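Long-range contacts in nitrilotriacetate monooxygenase (Burkholderia pseudomallei, PDB 3SDO), which probably acts as a flavin-dependent monooxygenase of the NtaA/SnaA/DszA family, using reduced FMN and molecular oxygen to oxidise an organic substrate: residues A[115-120]-A[209-214]; A[48-53]-A[89-94]; A[188-193]-A[201-206]; A[234-239]-A[265-270]. One frame throughout, in Å; residues are numbered along the deposited sequence.

Interaction 1: residues A[115-120]-A[209-214]; sequences SLDLIS and SPQGQP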
loop_
_atom_site.group_PDB
_atom_site.type_symbol
_atom_site.label_atom_id
_atom_site.label_comp_id
_atom_site.label_asym_id
_atom_site.label_seq_id
_atom_site.Cartn_x
_atom_site.Cartn_y
_atom_site.Cartn_z
ATOM N N SER A 115 0.375 6.539 7.899
ATOM C CA SER A 115 1.793 6.403 7.599
ATOM C C SER A 115 2.083 7.019 6.230
ATOM O O SER A 115 3.048 7.772 6.075
ATOM C CB SER A 115 2.218 4.925 7.717
ATOM O OG SER A 115 3.593 4.698 7.462
ATOM N N LEU A 116 1.248 6.718 5.238
ATOM C CA LEU A 116 1.341 7.409 3.946
ATOM C C LEU A 116 1.253 8.930 4.132
ATOM O O LEU A 116 2.053 9.687 3.556
ATOM C CB LEU A 116 0.252 6.906 2.982
ATOM C CG LEU A 116 0.017 7.659 1.666
ATOM C CD1 LEU A 116 1.263 7.513 0.742
ATOM C CD2 LEU A 116 -1.286 7.173 0.975
ATOM N N ASP A 117 0.322 9.373 4.965
ATOM C CA ASP A 117 0.117 10.803 5.218
ATOM C C ASP A 117 1.336 11.434 5.856
ATOM O O ASP A 117 1.706 12.556 5.480
ATOM C CB ASP A 117 -1.123 11.040 6.110
ATOM C CG ASP A 117 -1.871 12.358 5.804
ATOM O OD1 ASP A 117 -1.738 12.936 4.710
ATOM O OD2 ASP A 117 -2.628 12.789 6.686
ATOM N N LEU A 118 1.966 10.740 6.821
ATOM C CA LEU A 118 3.133 11.297 7.502
ATOM C C LEU A 118 4.368 11.316 6.569
ATOM O O LEU A 118 5.097 12.297 6.498
ATOM C CB LEU A 118 3.427 10.519 8.768
ATOM C CG LEU A 118 4.277 11.212 9.820
ATOM C CD1 LEU A 118 3.548 12.448 10.397
ATOM C CD2 LEU A 118 4.629 10.227 10.937
ATOM N N ILE A 119 4.576 10.226 5.835
ATOM C CA ILE A 119 5.707 10.131 4.915
ATOM C C ILE A 119 5.623 11.211 3.838
ATOM O O ILE A 119 6.648 11.804 3.459
ATOM C CB ILE A 119 5.778 8.738 4.247
ATOM C CG1 ILE A 119 6.193 7.691 5.282
ATOM C CG2 ILE A 119 6.778 8.777 3.039
ATOM C CD1 ILE A 119 5.922 6.208 4.882
ATOM N N SER A 120 4.396 11.467 3.374
ATOM C CA SER A 120 4.130 12.385 2.288
ATOM C C SER A 120 3.992 13.844 2.731
ATOM O O SER A 120 3.806 14.707 1.903
ATOM C CB SER A 120 2.834 11.975 1.535
ATOM O OG SER A 120 1.654 12.193 2.315
ATOM N N SER A 209 -0.756 14.007 10.752
ATOM C CA SER A 209 0.055 14.611 9.689
ATOM C C SER A 209 -0.021 16.133 9.671
ATOM O O SER A 209 -0.750 16.737 10.460
ATOM C CB SER A 209 -0.418 14.090 8.322
ATOM O OG SER A 209 -1.655 14.694 7.932
ATOM N N PRO A 210 0.713 16.767 8.750
ATOM C CA PRO A 210 0.556 18.203 8.644
ATOM C C PRO A 210 -0.805 18.666 8.100
ATOM O O PRO A 210 -1.073 19.857 8.137
ATOM C CB PRO A 210 1.691 18.602 7.697
ATOM C CG PRO A 210 2.744 17.542 7.932
ATOM C CD PRO A 210 1.932 16.302 8.045
ATOM N N GLN A 211 -1.674 17.760 7.632
ATOM C CA GLN A 211 -3.054 18.174 7.288
ATOM C C GLN A 211 -4.091 17.654 8.294
ATOM O O GLN A 211 -5.303 17.804 8.098
ATOM C CB GLN A 211 -3.416 17.765 5.871
ATOM C CG GLN A 211 -3.445 16.266 5.619
ATOM C CD GLN A 211 -3.960 15.915 4.247
ATOM O OE1 GLN A 211 -4.481 16.778 3.515
ATOM N NE2 GLN A 211 -3.838 14.644 3.884
ATOM N N GLY A 212 -3.605 17.065 9.381
ATOM C CA GLY A 212 -4.456 16.605 10.496
ATOM C C GLY A 212 -4.841 15.150 10.342
ATOM O O GLY A 212 -4.432 14.290 11.137
ATOM N N GLN A 213 -5.639 14.894 9.313
ATOM C CA GLN A 213 -6.029 13.567 8.906
ATOM C C GLN A 213 -6.104 13.512 7.384
ATOM O O GLN A 213 -6.296 14.549 6.717
ATOM C CB GLN A 213 -7.436 13.235 9.401
ATOM C CG GLN A 213 -7.662 13.329 10.890
ATOM C CD GLN A 213 -9.065 12.857 11.269
ATOM O OE1 GLN A 213 -9.945 12.697 10.405
ATOM N NE2 GLN A 213 -9.273 12.619 12.553
ATOM N N PRO A 214 -6.022 12.297 6.825
ATOM C CA PRO A 214 -6.193 12.167 5.398
ATOM C C PRO A 214 -7.589 12.607 4.944
ATOM O O PRO A 214 -8.548 12.531 5.720
ATOM C CB PRO A 214 -5.990 10.670 5.151
ATOM C CG PRO A 214 -5.241 10.166 6.304
ATOM C CD PRO A 214 -5.591 11.030 7.458
#

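Interaction 2: residues A[48-53]-A[89-94]; sequences RAENAG and LTSKIG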
loop_
_atom_site.group_PDB
_atom_site.type_symbol
_atom_site.label_atom_id
_atom_site.label_comp_id
_atom_site.label_asym_id
_atom_site.label_seq_id
_atom_site.Cartn_x
_atom_site.Cartn_y
_atom_site.Cartn_z
ATOM N N ARG A 48 3.971 14.360 -14.435
ATOM C CA ARG A 48 3.338 15.135 -15.500
ATOM C C ARG A 48 2.153 15.916 -14.947
ATOM O O ARG A 48 2.014 17.118 -15.197
ATOM C CB ARG A 48 2.872 14.188 -16.608
ATOM C CG ARG A 48 2.561 14.842 -17.933
ATOM C CD ARG A 48 3.828 15.254 -18.641
ATOM N NE ARG A 48 3.626 15.449 -20.070
ATOM C CZ ARG A 48 3.295 16.598 -20.653
ATOM N NH1 ARG A 48 3.126 17.712 -19.955
ATOM N NH2 ARG A 48 3.169 16.632 -21.961
ATOM N N ALA A 49 1.296 15.235 -14.192
ATOM C CA ALA A 49 0.149 15.889 -13.573
ATOM C C ALA A 49 0.576 16.942 -12.535
ATOM O O ALA A 49 0.064 18.062 -12.533
ATOM C CB ALA A 49 -0.794 14.842 -12.937
ATOM N N GLU A 50 1.526 16.577 -11.683
ATOM C CA GLU A 50 2.000 17.459 -10.628
ATOM C C GLU A 50 2.594 18.741 -11.219
ATOM O O GLU A 50 2.353 19.844 -10.724
ATOM C CB GLU A 50 3.052 16.751 -9.761
ATOM C CG GLU A 50 3.637 17.622 -8.660
ATOM C CD GLU A 50 4.593 16.854 -7.756
ATOM O OE1 GLU A 50 5.690 16.470 -8.232
ATOM O OE2 GLU A 50 4.238 16.615 -6.577
ATOM N N ASN A 51 3.389 18.596 -12.268
ATOM C CA ASN A 51 4.030 19.766 -12.853
ATOM C C ASN A 51 3.020 20.744 -13.501
ATOM O O ASN A 51 3.326 21.920 -13.672
ATOM C CB ASN A 51 5.059 19.320 -13.885
ATOM C CG ASN A 51 6.290 18.702 -13.257
ATOM O OD1 ASN A 51 6.517 18.810 -12.043
ATOM N ND2 ASN A 51 7.128 18.095 -14.099
ATOM N N ALA A 52 1.828 20.246 -13.840
ATOM C CA ALA A 52 0.751 21.046 -14.444
ATOM C C ALA A 52 -0.170 21.695 -13.395
ATOM O O ALA A 52 -1.084 22.464 -13.730
ATOM C CB ALA A 52 -0.073 20.138 -15.382
ATOM N N GLY A 53 0.046 21.368 -12.130
ATOM C CA GLY A 53 -0.797 21.889 -11.062
ATOM C C GLY A 53 -2.061 21.099 -10.759
ATOM O O GLY A 53 -2.954 21.592 -10.068
ATOM N N LEU A 89 8.794 10.296 -4.736
ATOM C CA LEU A 89 9.277 10.757 -6.021
ATOM C C LEU A 89 8.489 11.970 -6.503
ATOM O O LEU A 89 8.653 12.395 -7.629
ATOM C CB LEU A 89 9.216 9.622 -7.066
ATOM C CG LEU A 89 10.049 8.382 -6.717
ATOM C CD1 LEU A 89 9.817 7.232 -7.703
ATOM C CD2 LEU A 89 11.612 8.738 -6.630
ATOM N N THR A 90 7.639 12.520 -5.642
ATOM C CA THR A 90 6.883 13.712 -5.949
ATOM C C THR A 90 7.043 14.635 -4.748
ATOM O O THR A 90 7.758 14.309 -3.806
ATOM C CB THR A 90 5.386 13.393 -6.223
ATOM O OG1 THR A 90 4.796 12.693 -5.104
ATOM C CG2 THR A 90 5.214 12.563 -7.507
ATOM N N SER A 91 6.379 15.779 -4.763
ATOM C CA SER A 91 6.467 16.703 -3.634
ATOM C C SER A 91 5.153 17.399 -3.231
ATOM O O SER A 91 4.981 17.725 -2.055
ATOM C CB SER A 91 7.560 17.740 -3.909
ATOM O OG SER A 91 7.301 18.416 -5.113
ATOM N N LYS A 92 4.243 17.642 -4.171
ATOM C CA LYS A 92 3.033 18.441 -3.882
ATOM C C LYS A 92 1.753 17.681 -4.131
ATOM O O LYS A 92 0.749 17.908 -3.445
ATOM C CB LYS A 92 2.925 19.670 -4.800
ATOM C CG LYS A 92 3.955 20.712 -4.701
ATOM C CD LYS A 92 3.538 21.957 -5.564
ATOM C CE LYS A 92 2.422 22.799 -4.868
ATOM N NZ LYS A 92 2.344 24.256 -5.290
ATOM N N ILE A 93 1.746 16.847 -5.168
ATOM C CA ILE A 93 0.507 16.239 -5.620
ATOM C C ILE A 93 -0.105 15.327 -4.541
ATOM O O ILE A 93 0.596 14.577 -3.853
ATOM C CB ILE A 93 0.680 15.526 -6.957
ATOM C CG1 ILE A 93 -0.679 15.209 -7.601
ATOM C CG2 ILE A 93 1.495 14.231 -6.788
ATOM C CD1 ILE A 93 -0.580 14.891 -9.114
ATOM N N GLY A 94 -1.415 15.408 -4.379
ATOM C CA GLY A 94 -2.114 14.532 -3.441
ATOM C C GLY A 94 -2.099 13.082 -3.883
ATOM O O GLY A 94 -1.878 12.762 -5.052
#

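Interaction 3: residues A[188-193]-A[201-206]; sequences LHRLDH and EGPLNI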
loop_
_atom_site.group_PDB
_atom_site.type_symbol
_atom_site.label_atom_id
_atom_site.label_comp_id
_atom_site.label_asym_id
_atom_site.label_seq_id
_atom_site.Cartn_x
_atom_site.Cartn_y
_atom_site.Cartn_z
ATOM N N LEU A 188 -2.590 11.839 24.774
ATOM C CA LEU A 188 -2.796 10.545 24.095
ATOM C C LEU A 188 -4.127 10.010 24.544
ATOM O O LEU A 188 -4.398 9.979 25.750
ATOM C CB LEU A 188 -1.724 9.545 24.497
ATOM C CG LEU A 188 -1.908 8.081 24.065
ATOM C CD1 LEU A 188 -1.978 7.949 22.557
ATOM C CD2 LEU A 188 -0.786 7.187 24.626
ATOM N N HIS A 189 -4.954 9.581 23.596
ATOM C CA HIS A 189 -6.350 9.244 23.884
ATOM C C HIS A 189 -6.652 7.828 23.442
ATOM O O HIS A 189 -6.316 7.438 22.326
ATOM C CB HIS A 189 -7.295 10.199 23.139
ATOM C CG HIS A 189 -6.997 11.646 23.381
ATOM N ND1 HIS A 189 -7.569 12.360 24.416
ATOM C CD2 HIS A 189 -6.160 12.503 22.746
ATOM C CE1 HIS A 189 -7.101 13.597 24.402
ATOM N NE2 HIS A 189 -6.243 13.710 23.400
ATOM N N ARG A 190 -7.298 7.068 24.323
ATOM C CA ARG A 190 -7.890 5.788 23.953
ATOM C C ARG A 190 -9.198 6.033 23.191
ATOM O O ARG A 190 -9.830 7.064 23.369
ATOM C CB ARG A 190 -8.186 4.958 25.196
ATOM C CG ARG A 190 -6.999 4.199 25.732
ATOM C CD ARG A 190 -7.460 2.953 26.471
ATOM N NE ARG A 190 -8.459 3.307 27.468
ATOM C CZ ARG A 190 -9.269 2.444 28.065
ATOM N NH1 ARG A 190 -10.151 2.893 28.970
ATOM N NH2 ARG A 190 -9.226 1.142 27.769
ATOM N N LEU A 191 -9.592 5.102 22.328
ATOM C CA LEU A 191 -10.849 5.231 21.610
ATOM C C LEU A 191 -11.991 4.499 22.336
ATOM O O LEU A 191 -13.085 5.021 22.468
ATOM C CB LEU A 191 -10.708 4.689 20.179
ATOM C CG LEU A 191 -11.918 4.941 19.266
ATOM C CD1 LEU A 191 -12.100 6.440 19.027
ATOM C CD2 LEU A 191 -11.761 4.187 17.932
ATOM N N ASP A 192 -11.740 3.285 22.785
ATOM C CA ASP A 192 -12.778 2.471 23.446
ATOM C C ASP A 192 -14.050 2.385 22.601
ATOM O O ASP A 192 -15.162 2.511 23.114
ATOM C CB ASP A 192 -13.107 3.020 24.854
ATOM C CG ASP A 192 -11.952 2.883 25.814
ATOM O OD1 ASP A 192 -11.304 1.816 25.816
ATOM O OD2 ASP A 192 -11.698 3.840 26.578
ATOM N N HIS A 193 -13.892 2.184 21.298
ATOM C CA HIS A 193 -15.046 2.001 20.436
ATOM C C HIS A 193 -15.643 0.607 20.637
ATOM O O HIS A 193 -14.929 -0.398 20.537
ATOM C CB HIS A 193 -14.652 2.151 18.977
ATOM C CG HIS A 193 -15.775 1.907 18.027
ATOM N ND1 HIS A 193 -16.577 2.923 17.553
ATOM C CD2 HIS A 193 -16.245 0.764 17.477
ATOM C CE1 HIS A 193 -17.479 2.417 16.731
ATOM N NE2 HIS A 193 -17.311 1.107 16.680
ATOM N N GLU A 201 -10.106 -0.700 20.781
ATOM C CA GLU A 201 -9.753 0.085 21.949
ATOM C C GLU A 201 -8.877 1.286 21.607
ATOM O O GLU A 201 -9.081 2.379 22.155
ATOM C CB GLU A 201 -9.062 -0.810 22.964
ATOM C CG GLU A 201 -8.705 -0.148 24.270
ATOM C CD GLU A 201 -8.083 -1.142 25.221
ATOM O OE1 GLU A 201 -8.839 -1.933 25.810
ATOM O OE2 GLU A 201 -6.835 -1.147 25.346
ATOM N N GLY A 202 -7.907 1.085 20.712
ATOM C CA GLY A 202 -6.881 2.104 20.465
ATOM C C GLY A 202 -5.975 2.195 21.681
ATOM O O GLY A 202 -6.035 1.339 22.558
ATOM N N PRO A 203 -5.088 3.202 21.729
ATOM C CA PRO A 203 -4.870 4.223 20.741
ATOM C C PRO A 203 -4.121 3.698 19.522
ATOM O O PRO A 203 -3.589 2.582 19.533
ATOM C CB PRO A 203 -3.974 5.237 21.466
ATOM C CG PRO A 203 -3.698 4.684 22.836
ATOM C CD PRO A 203 -4.075 3.254 22.796
ATOM N N LEU A 204 -4.088 4.522 18.484
ATOM C CA LEU A 204 -3.224 4.288 17.337
ATOM C C LEU A 204 -1.763 4.522 17.714
ATOM O O LEU A 204 -1.475 5.328 18.624
ATOM C CB LEU A 204 -3.619 5.238 16.211
ATOM C CG LEU A 204 -3.216 4.821 14.791
ATOM C CD1 LEU A 204 -3.855 3.472 14.376
ATOM C CD2 LEU A 204 -3.597 5.891 13.793
ATOM N N ASN A 205 -0.849 3.850 16.995
ATOM C CA ASN A 205 0.592 3.959 17.245
ATOM C C ASN A 205 1.330 4.800 16.196
ATOM O O ASN A 205 2.504 4.580 15.904
ATOM C CB ASN A 205 1.248 2.580 17.437
ATOM C CG ASN A 205 1.108 1.678 16.234
ATOM O OD1 ASN A 205 0.467 2.030 15.249
ATOM N ND2 ASN A 205 1.709 0.496 16.318
ATOM N N ILE A 206 0.634 5.799 15.662
ATOM C CA ILE A 206 1.262 6.792 14.795
ATOM C C ILE A 206 0.511 8.115 14.942
ATOM O O ILE A 206 -0.710 8.145 15.198
ATOM C CB ILE A 206 1.316 6.320 13.341
ATOM C CG1 ILE A 206 2.122 7.304 12.491
ATOM C CG2 ILE A 206 -0.112 6.121 12.792
ATOM C CD1 ILE A 206 2.423 6.787 11.070
#

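Interaction 4: residues A[234-239]-A[265-270]; sequences DAVFSN and DHVKVF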
loop_
_atom_site.group_PDB
_atom_site.type_symbol
_atom_site.label_atom_id
_atom_site.label_comp_id
_atom_site.label_asym_id
_atom_site.label_seq_id
_atom_site.Cartn_x
_atom_site.Cartn_y
_atom_site.Cartn_z
ATOM N N ASP A 234 -15.214 14.529 2.392
ATOM C CA ASP A 234 -14.609 15.834 2.063
ATOM C C ASP A 234 -14.721 16.122 0.576
ATOM O O ASP A 234 -14.738 17.283 0.162
ATOM C CB ASP A 234 -13.134 15.850 2.447
ATOM C CG ASP A 234 -12.927 15.631 3.923
ATOM O OD1 ASP A 234 -13.523 16.390 4.707
ATOM O OD2 ASP A 234 -12.168 14.720 4.305
ATOM N N ALA A 235 -14.760 15.059 -0.227
ATOM C CA ALA A 235 -14.802 15.173 -1.676
ATOM C C ALA A 235 -15.560 13.968 -2.216
ATOM O O ALA A 235 -15.419 12.866 -1.701
ATOM C CB ALA A 235 -13.395 15.216 -2.260
ATOM N N VAL A 236 -16.390 14.200 -3.223
ATOM C CA VAL A 236 -17.266 13.202 -3.749
ATOM C C VAL A 236 -17.111 13.196 -5.240
ATOM O O VAL A 236 -17.094 14.240 -5.868
ATOM C CB VAL A 236 -18.738 13.499 -3.371
ATOM C CG1 VAL A 236 -19.665 12.385 -3.870
ATOM C CG2 VAL A 236 -18.865 13.689 -1.839
ATOM N N PHE A 237 -16.980 12.018 -5.818
ATOM C CA PHE A 237 -16.933 11.930 -7.245
ATOM C C PHE A 237 -18.029 11.056 -7.841
ATOM O O PHE A 237 -18.856 10.478 -7.130
ATOM C CB PHE A 237 -15.531 11.581 -7.718
ATOM C CG PHE A 237 -15.013 10.293 -7.231
ATOM C CD1 PHE A 237 -15.146 9.140 -8.002
ATOM C CD2 PHE A 237 -14.340 10.226 -6.031
ATOM C CE1 PHE A 237 -14.621 7.913 -7.554
ATOM C CE2 PHE A 237 -13.830 9.033 -5.576
ATOM C CZ PHE A 237 -13.980 7.863 -6.337
ATOM N N SER A 238 -18.062 11.043 -9.170
ATOM C CA SER A 238 -18.969 10.200 -9.935
ATOM C C SER A 238 -18.318 9.774 -11.242
ATOM O O SER A 238 -17.234 10.265 -11.609
ATOM C CB SER A 238 -20.205 11.004 -10.307
ATOM O OG SER A 238 -19.809 11.981 -11.254
ATOM N N ASN A 239 -19.002 8.893 -11.972
ATOM C CA ASN A 239 -18.636 8.608 -13.366
ATOM C C ASN A 239 -19.888 8.372 -14.229
ATOM O O ASN A 239 -20.894 7.832 -13.754
ATOM C CB ASN A 239 -17.683 7.416 -13.423
ATOM N N ASP A 265 -19.741 24.045 1.587
ATOM C CA ASP A 265 -18.610 24.698 0.925
ATOM C C ASP A 265 -17.354 23.804 0.993
ATOM O O ASP A 265 -16.490 23.875 0.134
ATOM C CB ASP A 265 -18.382 26.053 1.646
ATOM C CG ASP A 265 -17.370 26.980 0.963
ATOM O OD1 ASP A 265 -17.070 26.815 -0.232
ATOM O OD2 ASP A 265 -16.899 27.927 1.668
ATOM N N HIS A 266 -17.260 22.958 2.017
ATOM C CA HIS A 266 -16.080 22.107 2.209
ATOM C C HIS A 266 -16.350 20.653 1.837
ATOM O O HIS A 266 -15.603 19.759 2.232
ATOM C CB HIS A 266 -15.587 22.191 3.643
ATOM C CG HIS A 266 -15.302 23.587 4.085
ATOM N ND1 HIS A 266 -14.613 24.480 3.295
ATOM C CD2 HIS A 266 -15.609 24.245 5.228
ATOM C CE1 HIS A 266 -14.527 25.636 3.924
ATOM N NE2 HIS A 266 -15.129 25.526 5.096
ATOM N N VAL A 267 -17.414 20.415 1.084
ATOM C CA VAL A 267 -17.636 19.092 0.500
ATOM C C VAL A 267 -17.550 19.272 -0.983
ATOM O O VAL A 267 -18.499 19.755 -1.611
ATOM C CB VAL A 267 -18.995 18.517 0.855
ATOM C CG1 VAL A 267 -19.134 17.079 0.237
ATOM C CG2 VAL A 267 -19.210 18.561 2.387
ATOM N N LYS A 268 -16.402 18.905 -1.540
ATOM C CA LYS A 268 -16.117 19.158 -2.940
ATOM C C LYS A 268 -16.760 18.093 -3.840
ATOM O O LYS A 268 -16.685 16.888 -3.551
ATOM C CB LYS A 268 -14.600 19.170 -3.170
ATOM C CG LYS A 268 -13.810 20.101 -2.247
ATOM C CD LYS A 268 -14.185 21.573 -2.426
ATOM C CE LYS A 268 -13.201 22.427 -1.665
ATOM N NZ LYS A 268 -13.442 23.875 -1.732
ATOM N N VAL A 269 -17.358 18.512 -4.941
ATOM C CA VAL A 269 -17.964 17.570 -5.889
ATOM C C VAL A 269 -17.184 17.580 -7.201
ATOM O O VAL A 269 -17.075 18.623 -7.854
ATOM C CB VAL A 269 -19.437 17.890 -6.129
ATOM C CG1 VAL A 269 -20.014 17.013 -7.228
ATOM C CG2 VAL A 269 -20.256 17.741 -4.821
ATOM N N PHE A 270 -16.667 16.407 -7.575
ATOM C CA PHE A 270 -15.764 16.227 -8.715
ATOM C C PHE A 270 -16.286 15.157 -9.690
ATOM O O PHE A 270 -15.961 13.974 -9.565
ATOM C CB PHE A 270 -14.378 15.813 -8.195
ATOM C CG PHE A 270 -13.703 16.860 -7.318
ATOM C CD1 PHE A 270 -13.931 18.231 -7.494
ATOM C CD2 PHE A 270 -12.824 16.478 -6.338
ATOM C CE1 PHE A 270 -13.271 19.175 -6.689
ATOM C CE2 PHE A 270 -12.153 17.402 -5.567
ATOM C CZ PHE A 270 -12.368 18.731 -5.718
HETATM O O HOH W 1 -14.691 18.889 4.619
#

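Interaction 1: residues A[115-120]-A[209-214]
Ser209 opens the 209-214 loop by gripping Asp117, near the end of helix 106-119, through a very short hydrogen bond from its OG to Asp117 OD2 (2.5 Å). Its OG stands between its own backbone N and carbonyl carbon (chi1 75°), where it also accepts from Gln211 N, forming an ST turn, while Ser209 CA packs on Leu118 CD1 at 4.2 Å. From the type I beta turn that runs from Ser209 to Gly212, Gln211 reaches back with its chain extended beyond CG, and its NE2 donates to Asp117 OD1 (2.8 Å). The bond is bent, 140° at the hydrogen, and meets the syn side of the oxygen, with the amide and carboxylate planes 50° apart. Gln213 NE2 bonds to Asp166 OD1. Pro214 closes the segment, setting its CD 3.5 Å from Asp117 OD2, so that an apolar ring lies beside the carboxylate. Ala124 N also donates to Asp117 OD1, and Gln211 NE2 to Ala124 O. The buried carboxylate thus ties the end of helix 106-119 to the start of strand 124-129 and to the loop leading into strand 215-218, with Trp165 of helix 150-165 against Pro214 and Phe77 of the second subunit against Leu118.

Interaction 2: residues A[48-53]-A[89-94]
Glu50, on the last turn of helix 39-51, puts a single carboxylate oxygen, OE2, into the bend of the 89-94 loop, where three successive backbone N-H groups converge on it. The chain arrives extended, with CG anti to the backbone N (chi1 178°). Ser91 N donates to the syn lone pair of OE2 at 2.9 Å, and Ile93 N to the anti lone pair, also at 2.9 Å. Between them in sequence, Lys92 N approaches from above the carboxylate plane and makes the shortest of the three bonds, 2.6 Å. All are fairly straight, the angles at the hydrogen running from 159° to 168°. Beside this polar grip, Ile93 packs its CD1 against Ala49 CB (3.8 Å); its CG2 lies 3.6 Å from Glu50 OE2. Other polar groups of the loop have partners outside the two segments: Thr90 OG1 bonds with Leu86 O and Arg123 NH1, Lys92 NZ with Arg426 O, and Lys92 O with His434 NE2. At the helix end Gly53, with positive phi, completes a Schellman motif. One oxygen thus satisfies three consecutive N-H groups just before strand 94-100, and so many amide donors would be expected to stabilise the ionised form of Glu50.

Interaction 3: residues A[188-193]-A[201-206]
Leu188 and Pro203 meet at about a right angle where two irregular segments flank the small beta hairpin of strands 193-194 and 199-200, which lies outside the sheet of the TIM barrel. Leu188 holds CG anti to its backbone N (chi1 170°), and its CD1 comes to rest 3.5 Å from Pro203 CB. The proline, which follows a cis peptide bond, also has that CB against His189 O. At the other end the charged side chains gather. Arg190, bent at chi3, crosses Glu201 obliquely, with guanidinium and carboxylate planes 67° apart; the Glu201 carboxylate carbon lies at the guanidinium edge, and the salt bridge from NH2 to OE1 is long, 3.7 Å. Asp192 OD1 instead sits above a face of the same guanidinium, 2.9 Å from Arg190 NH2, a charge pairing with no N-H aimed at it. Asp192 and Glu201 run side by side in the same direction, and the arginine probably offsets the repulsion between their carboxylates. Glu201 has a firmer partner across the dimer interface: its OE2 bonds with Tyr64 OH of the second subunit, while Gly202 N bonds with Asn139 OD1 of that subunit. The backbones are joined through one carbonyl oxygen: Glu201 O accepts from Leu191 N at 2.8 Å and from Asp192 N at 2.9 Å, the latter bond nearly straight at 169°.

Interaction 4: residues A[234-239]-A[265-270]
Val236 joins strand 235-238 to strand 268-277 through both of its backbone polar groups, the N donating to Lys268 O at 2.7 Å and the O accepting from Phe270 N at 2.8 Å. Both bonds run nearly along the C=O axis. A third, from Lys268 N to Asp234 O (2.9 Å), extends the parallel pairing to the residue before the strand. Short CA-H...O contacts fill in between them, among them Ala235 CA to Lys268 O at 3.2 Å. The short strand segments run parallel, their N-to-C directions 19° apart.

Side chains pack on both faces of this pair. On one, Phe270 CG stands anti to the carbonyl carbon (chi1 -63°), and CE2 of its ring lies 4.2 Å from Ala235 CB. On the face with Val236 and Val269, Val236 CG2 meets Val267 CG1 at 4.0 Å. Where the chains enter the sheet, a water donates to both Asp234 OD1 and His266 O, bridging the two segments, while Asp234 OD2 accepts from Ile216 N.

Farther out, helix 243-259 lies over the valines, with Phe249 on Val236, Tyr250 on Val269 and Val253 on Val267. Strand 215-218 flanks strand 235-238 on its other edge, and Phe237 meets the ring of Phe58. The side chain of Phe237 is about 6 Å from that of Thr98, a predicted FMN-binding residue. Strand, covering helix and neighbouring parallel strand form a beta-alpha-beta unit, the repeating element of the TIM barrel in luciferase-like monooxygenases.

In the fold
Interaction 4 lies deepest, its centre about 11 Å from that of the chain, and relies on backbone bonds and apolar packing inside the barrel sheet. Interactions 1 and 2 sit farther out, and each uses one acidic side chain to fasten a helix end to a loop leading into a barrel strand: in interaction 1 the carboxylate is buried and bound mainly by side chains, in interaction 2 it is partly exposed and bound by three backbone amides. Interaction 3, its centre about 31 Å from the chain's, mixes backbone bonds with a charged network whose Glu201 bonds to the second subunit, which interaction 1 also touches. It is nested within the loop closed by interaction 1, Ile206 CD1 packing 3.5 Å from Ser115 CA.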